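Aromatic-L-amino-acid decarboxylase (Catharanthus roseus, PDB 6EEW) catalyses the pyridoxal phosphate-dependent decarboxylation of L-tryptophan to tryptamine, and of 5-hydroxy-L-tryptophan to serotonin, as a homodimer of the group II decarboxylase family. Local coordinates at residues A[72-75]-A[76-80]; A[136-139]-A[140-144]; A[409-412]-A[413-416]. All coordinates share one frame; numbering follows the deposited sequence.

Contact 1 of 3, residues A[72-75]-A[76-80]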
loop_
_atom_site.group_PDB
_atom_site.type_symbol
_atom_site.label_atom_id
_atom_site.label_comp_id
_atom_site.label_asym_id
_atom_site.label_seq_id
_atom_site.Cartn_x
_atom_site.Cartn_y
_atom_site.Cartn_z
ATOM N N GLU A 72 16.249 -9.932 -22.650
ATOM C CA GLU A 72 16.876 -8.774 -23.262
ATOM C C GLU A 72 18.043 -8.304 -22.401
ATOM O O GLU A 72 17.997 -8.410 -21.173
ATOM C CB GLU A 72 15.883 -7.619 -23.447
ATOM C CG GLU A 72 14.893 -7.846 -24.585
ATOM C CD GLU A 72 13.920 -6.690 -24.776
ATOM O OE1 GLU A 72 12.911 -6.629 -24.047
ATOM O OE2 GLU A 72 14.163 -5.844 -25.667
ATOM N N PRO A 73 19.106 -7.787 -23.010
ATOM C CA PRO A 73 20.273 -7.374 -22.221
ATOM C C PRO A 73 19.994 -6.111 -21.423
ATOM O O PRO A 73 19.224 -5.239 -21.834
ATOM C CB PRO A 73 21.360 -7.147 -23.281
ATOM C CG PRO A 73 20.610 -6.879 -24.552
ATOM C CD PRO A 73 19.316 -7.637 -24.462
ATOM N N LEU A 74 20.591 -6.041 -20.233
ATOM C CA LEU A 74 20.311 -4.902 -19.367
ATOM C C LEU A 74 20.729 -3.591 -20.020
ATOM O O LEU A 74 20.092 -2.563 -19.784
ATOM C CB LEU A 74 20.993 -5.079 -18.008
ATOM C CG LEU A 74 20.754 -3.995 -16.957
ATOM C CD1 LEU A 74 19.284 -3.848 -16.700
ATOM C CD2 LEU A 74 21.452 -4.358 -15.666
ATOM N N ASP A 75 21.764 -3.614 -20.870
ATOM C CA ASP A 75 22.198 -2.400 -21.561
ATOM C C ASP A 75 21.075 -1.802 -22.396
ATOM O O ASP A 75 20.859 -0.583 -22.382
ATOM C CB ASP A 75 23.404 -2.702 -22.451
ATOM C CG ASP A 75 24.650 -3.038 -21.658
ATOM O OD1 ASP A 75 24.627 -2.874 -20.422
ATOM O OD2 ASP A 75 25.645 -3.491 -22.271
ATOM N N ASP A 76 20.347 -2.642 -23.134
ATOM C CA ASP A 76 19.233 -2.133 -23.928
ATOM C C ASP A 76 18.162 -1.515 -23.036
ATOM O O ASP A 76 17.610 -0.455 -23.355
ATOM C CB ASP A 76 18.637 -3.256 -24.778
ATOM C CG ASP A 76 19.569 -3.715 -25.888
ATOM O OD1 ASP A 76 20.589 -3.034 -26.139
ATOM O OD2 ASP A 76 19.279 -4.761 -26.511
ATOM N N ILE A 77 17.880 -2.153 -21.898
ATOM C CA ILE A 77 16.846 -1.661 -20.996
ATOM C C ILE A 77 17.239 -0.308 -20.426
ATOM O O ILE A 77 16.425 0.618 -20.361
ATOM C CB ILE A 77 16.594 -2.681 -19.875
ATOM C CG1 ILE A 77 16.168 -4.030 -20.465
ATOM C CG2 ILE A 77 15.557 -2.131 -18.899
ATOM C CD1 ILE A 77 15.897 -5.090 -19.422
ATOM N N MET A 78 18.481 -0.188 -19.959
ATOM C CA MET A 78 18.958 1.082 -19.430
ATOM C C MET A 78 18.894 2.164 -20.496
ATOM O O MET A 78 18.508 3.310 -20.217
ATOM C CB MET A 78 20.379 0.915 -18.909
ATOM C CG MET A 78 20.488 -0.062 -17.754
ATOM S SD MET A 78 19.671 0.547 -16.266
ATOM C CE MET A 78 17.959 0.217 -16.651
ATOM N N LYS A 79 19.264 1.819 -21.733
ATOM C CA LYS A 79 19.145 2.775 -22.828
ATOM C C LYS A 79 17.704 3.240 -22.984
ATOM O O LYS A 79 17.434 4.440 -23.114
ATOM C CB LYS A 79 19.652 2.144 -24.123
ATOM C CG LYS A 79 19.793 3.123 -25.270
ATOM C CD LYS A 79 20.159 2.413 -26.568
ATOM C CE LYS A 79 19.056 1.475 -27.037
ATOM N NZ LYS A 79 19.450 0.759 -28.284
ATOM N N ASP A 80 16.756 2.299 -22.944
ATOM C CA ASP A 80 15.348 2.656 -23.109
ATOM C C ASP A 80 14.838 3.483 -21.938
ATOM O O ASP A 80 13.928 4.298 -22.099
ATOM C CB ASP A 80 14.500 1.397 -23.261
ATOM C CG ASP A 80 14.792 0.650 -24.545
ATOM O OD1 ASP A 80 15.564 1.183 -25.373
ATOM O OD2 ASP A 80 14.255 -0.471 -24.711
#
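The carbonyl oxygen of L74 takes a short, nearly straight bond from the amide of M78, with N 2.9 Å from O and an N-H...O angle of 172°. One residue on, K79 N reaches D75 O at 3.0 Å, and the two bonds continue the i to i+4 pattern that P73 O begins. P73 stands at the N-cap of helix 74-85, where its carbonyl oxygen receives two weak bonds, from D76 N and I77 N. Its ring also meets the D76 carboxylate, with P73 CG 3.2 Å from D76 OD2. That carboxylate lies back along the helix start because CG of D76 turns beside its own backbone N (chi1 -69°). On another side of the turn, L74 CG and M78 CG touch at 4.0 Å, while CD1 of L74 brushes CB of I77. L74 packs on L111 and I77 on S384, both of the second subunit. D75 pairs with R33, whereas E72 and D80 both form salt bridges with R383 of the second subunit. Arginines therefore balance the charge of E72, D75 and D80, and the N-terminal acids D75 and D76 would be expected to interact favourably with the helix dipole.

Contact 2 of 3, residues A[136-139]-A[140-144]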
loop_
_atom_site.group_PDB
_atom_site.type_symbol
_atom_site.label_atom_id
_atom_site.label_comp_id
_atom_site.label_asym_id
_atom_site.label_seq_id
_atom_site.Cartn_x
_atom_site.Cartn_y
_atom_site.Cartn_z
ATOM N N GLU A 136 8.471 -1.347 14.566
ATOM C CA GLU A 136 7.411 -0.417 14.187
ATOM C C GLU A 136 6.751 0.198 15.410
ATOM O O GLU A 136 6.508 1.412 15.456
ATOM C CB GLU A 136 6.377 -1.116 13.316
ATOM C CG GLU A 136 5.275 -0.192 12.815
ATOM C CD GLU A 136 4.676 -0.662 11.497
ATOM O OE1 GLU A 136 5.353 -1.446 10.781
ATOM O OE2 GLU A 136 3.553 -0.212 11.159
ATOM N N MET A 137 6.446 -0.622 16.413
ATOM C CA MET A 137 5.896 -0.071 17.643
ATOM C C MET A 137 6.831 0.978 18.248
ATOM O O MET A 137 6.400 2.082 18.627
ATOM C CB MET A 137 5.626 -1.195 18.638
ATOM C CG MET A 137 4.664 -2.245 18.154
ATOM S SD MET A 137 4.603 -3.658 19.268
ATOM C CE MET A 137 3.889 -2.923 20.744
ATOM N N ILE A 138 8.123 0.651 18.337
ATOM C CA ILE A 138 9.080 1.579 18.941
ATOM C C ILE A 138 9.137 2.883 18.150
ATOM O O ILE A 138 9.151 3.979 18.726
ATOM C CB ILE A 138 10.470 0.932 19.045
ATOM C CG1 ILE A 138 10.450 -0.260 19.998
ATOM C CG2 ILE A 138 11.450 1.920 19.555
ATOM C CD1 ILE A 138 11.698 -1.118 19.886
ATOM N N VAL A 139 9.203 2.791 16.817
ATOM C CA VAL A 139 9.315 4.001 16.004
ATOM C C VAL A 139 8.062 4.853 16.136
ATOM O O VAL A 139 8.135 6.089 16.157
ATOM C CB VAL A 139 9.589 3.645 14.533
ATOM C CG1 VAL A 139 9.103 4.777 13.595
ATOM C CG2 VAL A 139 11.061 3.349 14.326
ATOM N N MET A 140 6.893 4.219 16.222
ATOM C CA MET A 140 5.678 5.002 16.375
ATOM C C MET A 140 5.649 5.719 17.717
ATOM O O MET A 140 5.191 6.859 17.799
ATOM C CB MET A 140 4.441 4.119 16.193
ATOM C CG MET A 140 4.200 3.731 14.740
ATOM S SD MET A 140 3.847 5.144 13.670
ATOM C CE MET A 140 2.155 5.514 14.080
ATOM N N ASP A 141 6.182 5.091 18.768
ATOM C CA ASP A 141 6.249 5.779 20.055
ATOM C C ASP A 141 7.301 6.903 20.044
ATOM O O ASP A 141 7.080 7.983 20.616
ATOM C CB ASP A 141 6.534 4.766 21.165
ATOM C CG ASP A 141 5.267 4.064 21.676
ATOM O OD1 ASP A 141 4.184 4.238 21.081
ATOM O OD2 ASP A 141 5.355 3.332 22.687
ATOM N N TRP A 142 8.443 6.679 19.385
ATOM C CA TRP A 142 9.422 7.750 19.180
ATOM C C TRP A 142 8.776 8.961 18.546
ATOM O O TRP A 142 8.872 10.087 19.049
ATOM C CB TRP A 142 10.548 7.283 18.261
ATOM C CG TRP A 142 11.615 6.538 18.924
ATOM C CD1 TRP A 142 11.551 5.922 20.125
ATOM C CD2 TRP A 142 12.924 6.301 18.411
ATOM N NE1 TRP A 142 12.754 5.307 20.409
ATOM C CE2 TRP A 142 13.617 5.535 19.370
ATOM C CE3 TRP A 142 13.585 6.679 17.239
ATOM C CZ2 TRP A 142 14.939 5.134 19.197
ATOM C CZ3 TRP A 142 14.903 6.283 17.061
ATOM C CH2 TRP A 142 15.570 5.520 18.039
ATOM N N LEU A 143 8.135 8.741 17.403
ATOM C CA LEU A 143 7.557 9.849 16.668
ATOM C C LEU A 143 6.462 10.518 17.477
ATOM O O LEU A 143 6.378 11.749 17.523
ATOM C CB LEU A 143 7.050 9.351 15.329
ATOM C CG LEU A 143 7.220 10.283 14.147
ATOM C CD1 LEU A 143 8.587 10.887 14.181
ATOM C CD2 LEU A 143 7.046 9.444 12.879
ATOM N N ALA A 144 5.644 9.720 18.166
ATOM C CA ALA A 144 4.597 10.289 18.998
ATOM C C ALA A 144 5.183 11.237 20.036
ATOM O O ALA A 144 4.610 12.302 20.307
ATOM C CB ALA A 144 3.812 9.168 19.675
#
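W142 lies alongside I138, one turn earlier on helix 130-146. Its CB lies 3.4 Å from V139 O and also near I138 O. CG and CD1 follow the I138 carbonyl, CD1 coming within 3.4 Å of I138 O. At the pyrrole end, NE1 meets the methyl CG2 of I138 at 3.7 Å. This methyl sits over one face of the indole, 4.1 Å from the centroid of the five-membered ring and 29° off its normal, a CH-pi contact. The indole also meets the ring of W379, planes at about 50°, and packs on R383. The two side chains run in the same direction: CG of W142 lies beside its backbone N and anti to the carbonyl carbon (chi1 -83°), and CG2 is the I138 branch anti to the backbone N. The NE1 hydrogen goes to the carbonyl of P64 in the second subunit, so one ring joins an intrahelical contact to the dimer interface. W142 N bonds to I138 O at 2.9 Å, flanked by D141 N to M137 O and L143 N to V139 O. Buried carboxylates are satisfied: E136 by R371 and the I163 amide, D141 by the amides of F155 and S156. With V139 on helix 375-409, this is a helix packed on strands 160-164 and 328-332, at one end of the seven-stranded mixed sheet, as in the large domain of fold-type I pyridoxal phosphate enzymes.

Contact 3 of 3, residues A[409-412]-A[413-416]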
loop_
_atom_site.group_PDB
_atom_site.type_symbol
_atom_site.label_atom_id
_atom_site.label_comp_id
_atom_site.label_asym_id
_atom_site.label_seq_id
_atom_site.Cartn_x
_atom_site.Cartn_y
_atom_site.Cartn_z
ATOM N N ARG A 409 5.432 40.275 -1.834
ATOM C CA ARG A 409 4.806 41.479 -1.284
ATOM C C ARG A 409 5.518 42.745 -1.734
ATOM O O ARG A 409 4.903 43.817 -1.765
ATOM C CB ARG A 409 4.749 41.427 0.241
ATOM C CG ARG A 409 3.833 40.344 0.789
ATOM C CD ARG A 409 3.725 40.443 2.305
ATOM N NE ARG A 409 2.943 39.355 2.882
ATOM C CZ ARG A 409 1.615 39.338 2.931
ATOM N NH1 ARG A 409 0.921 40.358 2.439
ATOM N NH2 ARG A 409 0.980 38.303 3.473
ATOM N N SER A 410 6.809 42.658 -2.069
ATOM C CA SER A 410 7.520 43.842 -2.541
ATOM C C SER A 410 7.072 44.270 -3.929
ATOM O O SER A 410 7.434 45.367 -4.366
ATOM C CB SER A 410 9.030 43.600 -2.554
ATOM O OG SER A 410 9.500 43.269 -1.264
ATOM N N ASP A 411 6.287 43.448 -4.623
ATOM C CA ASP A 411 5.821 43.761 -5.968
ATOM C C ASP A 411 4.328 44.051 -5.905
ATOM O O ASP A 411 3.521 43.153 -5.629
ATOM C CB ASP A 411 6.115 42.629 -6.947
ATOM C CG ASP A 411 5.867 43.035 -8.390
ATOM O OD1 ASP A 411 4.904 43.793 -8.631
ATOM O OD2 ASP A 411 6.636 42.602 -9.279
ATOM N N SER A 412 3.969 45.310 -6.159
ATOM C CA SER A 412 2.597 45.777 -6.027
ATOM C C SER A 412 1.684 45.221 -7.109
ATOM O O SER A 412 0.467 45.427 -7.028
ATOM C CB SER A 412 2.569 47.307 -6.035
ATOM O OG SER A 412 3.229 47.809 -7.178
ATOM N N ARG A 413 2.240 44.575 -8.137
ATOM C CA ARG A 413 1.407 43.935 -9.145
ATOM C C ARG A 413 0.818 42.630 -8.631
ATOM O O ARG A 413 -0.261 42.221 -9.071
ATOM C CB ARG A 413 2.221 43.665 -10.410
ATOM C CG ARG A 413 2.809 44.909 -11.048
ATOM C CD ARG A 413 3.766 44.547 -12.177
ATOM N NE ARG A 413 4.824 43.633 -11.747
ATOM C CZ ARG A 413 5.829 43.236 -12.525
ATOM N NH1 ARG A 413 5.919 43.676 -13.774
ATOM N NH2 ARG A 413 6.747 42.404 -12.054
ATOM N N PHE A 414 1.487 41.999 -7.676
ATOM C CA PHE A 414 1.087 40.724 -7.108
ATOM C C PHE A 414 0.450 40.931 -5.740
ATOM O O PHE A 414 0.580 41.986 -5.117
ATOM C CB PHE A 414 2.299 39.799 -6.986
ATOM C CG PHE A 414 2.903 39.410 -8.306
ATOM C CD1 PHE A 414 3.828 40.230 -8.930
ATOM C CD2 PHE A 414 2.589 38.197 -8.896
ATOM C CE1 PHE A 414 4.396 39.867 -10.135
ATOM C CE2 PHE A 414 3.161 37.826 -10.099
ATOM C CZ PHE A 414 4.062 38.659 -10.719
ATOM N N GLU A 415 -0.237 39.894 -5.275
ATOM C CA GLU A 415 -0.859 39.915 -3.963
ATOM C C GLU A 415 -0.800 38.515 -3.390
ATOM O O GLU A 415 -0.928 37.530 -4.125
ATOM C CB GLU A 415 -2.310 40.409 -4.049
ATOM C CG GLU A 415 -3.334 39.356 -4.456
ATOM C CD GLU A 415 -4.762 39.882 -4.390
ATOM O OE1 GLU A 415 -4.948 41.119 -4.333
ATOM O OE2 GLU A 415 -5.702 39.065 -4.384
ATOM N N ILE A 416 -0.602 38.440 -2.078
ATOM C CA ILE A 416 -0.711 37.180 -1.354
ATOM C C ILE A 416 -2.184 36.966 -1.024
ATOM O O ILE A 416 -2.797 37.783 -0.329
ATOM C CB ILE A 416 0.150 37.191 -0.082
ATOM C CG1 ILE A 416 1.594 37.589 -0.405
ATOM C CG2 ILE A 416 0.133 35.817 0.562
ATOM C CD1 ILE A 416 2.328 36.596 -1.285
#
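Salt bridging dominates between D411 and R413. The arginine grips the carboxylate side-on, NE to OD1 at 3.1 Å and NH2 to OD2 at 2.8 Å, each oxygen offering its syn lone pair. Carboxylate and guanidinium planes lie only 11° apart, as suits a two-pronged pair, though each oxygen sits about 20° out of the guanidinium plane. The bend of the R413 chain at chi3 brings the guanidinium back to the acid, and its other terminal nitrogen, NH1, pairs with D494.

Hydrogen bonding through the backbone adds to this. R413 N donates to D411 OD1 at 2.8 Å, on the anti side, so that this oxygen is held by two donors of the same residue and the carboxylate is fixed in rotation. F414 N bonds to D411 O at 3.1 Å, closing a type I beta turn from D411 to F414.

Van der Waals contacts between charged and apolar groups complete the account. The carboxyl carbon of D411 approaches the F414 ring at its edge, CG 3.5 Å from CD1, with carboxylate and ring planes 81° apart. I416 CG1 lies 3.8 Å above the centre of the R409 guanidinium and also touches R409 CG; the charged end of R409 pairs with E405.

The turn connects the end of helix 375-409 to strand 414-416, an outer strand of the four-stranded antiparallel sheet, with F414 packed between V408, strand 424-429 and helix 479-496.

The three contacts are all local and follow one another along the chain without touching, their nearest atoms about 30 Å or more apart. Contact 2 is buried, whereas contact 1 is partly buried and contact 3 lies at the surface. Contacts 1 and 2 both lie in helices and both reach the second subunit, the first chiefly through acidic side chains and R383 of that subunit, the second through an indole and a long, weak ion pair. Contact 3 touches no other chain; its carboxylate is gripped locally, within the turn itself. Helix 375-409 links them: contact 2 packs against it, contact 3 begins at its last residue, and contact 1 meets its copy in the second subunit.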